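PDB 6KJK: N-terminal domain of PorA (28-171), which is the N-terminal domain of a type IX secretion system cargo protein that affects PorXY-SigP signalling. Local coordinates for residues Ala66-Phe69 and Gly70-Leu74. Numbering follows the deposited sequence.
Sequences ALCF and GQCML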
# COMPACT_ATOMS: atom_id res chain seq x y z
N ALA A 66 6.29 5.65 -1.67
CA ALA A 66 7.32 4.62 -1.85
C ALA A 66 6.69 3.29 -1.48
O ALA A 66 6.30 3.08 -0.33
CB ALA A 66 8.56 4.87 -0.99
N LEU A 67 6.59 2.42 -2.46
CA LEU A 67 6.03 1.08 -2.30
C LEU A 67 7.13 0.08 -2.01
O LEU A 67 8.15 0.04 -2.71
CB LEU A 67 5.36 0.72 -3.63
CG LEU A 67 4.77 -0.68 -3.73
CD1 LEU A 67 3.62 -0.86 -2.73
CD2 LEU A 67 4.27 -0.94 -5.14
N CYS A 68 6.92 -0.79 -1.02
CA CYS A 68 7.79 -1.94 -0.82
C CYS A 68 6.94 -3.19 -0.90
O CYS A 68 6.04 -3.40 -0.08
CB CYS A 68 8.45 -1.90 0.55
SG CYS A 68 9.61 -0.52 0.82
N PHE A 69 7.24 -4.05 -1.87
CA PHE A 69 6.58 -5.35 -1.97
C PHE A 69 7.52 -6.21 -2.79
O PHE A 69 7.67 -5.98 -3.99
CB PHE A 69 5.23 -5.18 -2.66
CG PHE A 69 4.48 -6.45 -2.74
CD1 PHE A 69 4.07 -7.10 -1.59
CD2 PHE A 69 4.15 -7.01 -3.97
CE1 PHE A 69 3.40 -8.32 -1.66
CE2 PHE A 69 3.46 -8.21 -4.05
CZ PHE A 69 3.07 -8.85 -2.90
N GLY A 70 8.20 -7.15 -2.15
CA GLY A 70 9.27 -7.91 -2.81
C GLY A 70 10.55 -7.11 -2.89
O GLY A 70 11.62 -7.62 -2.52
N GLN A 71 10.46 -5.85 -3.30
CA GLN A 71 11.57 -4.91 -3.32
C GLN A 71 11.00 -3.54 -2.97
O GLN A 71 9.82 -3.26 -3.24
CB GLN A 71 12.15 -4.88 -4.74
CG GLN A 71 13.33 -3.96 -4.99
CD GLN A 71 13.67 -4.00 -6.47
OE1 GLN A 71 13.71 -5.07 -7.06
NE2 GLN A 71 13.83 -2.83 -7.08
N CYS A 72 11.80 -2.68 -2.38
CA CYS A 72 11.41 -1.29 -2.18
C CYS A 72 11.70 -0.53 -3.46
O CYS A 72 12.86 -0.45 -3.89
CB CYS A 72 12.16 -0.70 -0.99
SG CYS A 72 11.52 -1.34 0.57
N MET A 73 10.67 0.04 -4.06
CA MET A 73 10.79 0.74 -5.34
C MET A 73 11.14 2.21 -5.13
O MET A 73 10.99 2.77 -4.05
CB MET A 73 9.48 0.61 -6.11
CG MET A 73 8.93 -0.82 -6.18
SD MET A 73 10.09 -2.05 -6.72
CE MET A 73 10.21 -1.68 -8.47
N LEU A 74 11.65 2.83 -6.20
CA LEU A 74 12.01 4.23 -6.14
C LEU A 74 10.76 5.10 -5.92
O LEU A 74 9.63 4.64 -6.14
CB LEU A 74 12.69 4.62 -7.46
CG LEU A 74 14.10 4.04 -7.58
CD1 LEU A 74 14.66 4.26 -8.97
CD2 LEU A 74 15.01 4.63 -6.54
O HOH W 1 7.39 3.26 -5.05
O HOH W 2 10.22 2.02 -1.48
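C68 and C72 face each other across a very tight β-hairpin and are joined by a disulfide. The chain turns at G70 in a classic γ-turn: G70, at phi 78° and psi -46°, brings Q71 N back to F69 O in a weak 2.9 Å hydrogen bond. F69 N returns a 3.0 Å bond to Q71 O from above the carbonyl plane. The hairpin lies at the end of strand 64-69, whose other edge pairs with strand 90-99.

The packing is tightest at the cysteines. They form a non-hydrogen-bonded antiparallel pair, with C68 CA and C72 CA 3.9 Å apart. C68 and C72 lie directly across the hairpin, so their CB atoms are on the same side. With each SG anti to its own carbonyl carbon, the sulfurs turn toward each other and meet at 2.1 Å. The S-S torsion is 109°. The cross-link ties the reversed chain to the strand just after the turn. C68 also touches S93 and R95 on strand 90-99.

The next bond holds M73 in line. M73 N gives L67 O a 2.9 Å hydrogen bond that is almost straight. M73 CB and CG pass the same oxygen, and the bent side chain then leads its end away from the strand. P81 touches M73 and Q71 from a loop.

The side chains differ in burial. L67 is buried, resting on L92. F69 is buried, and its side chain touches S80 and E90. The turn at G70 and Q71 is on the solvent side, and the CB of Q71 points away from the strand.

From the L67-M73 pair on, the direct bonding gives way to water. L67 O keeps its bond from M73 N and also takes one from a water that bridges to M73 O. The other water accepts from L67 N and donates to L74 O, 2.8 Å from each of these two atoms.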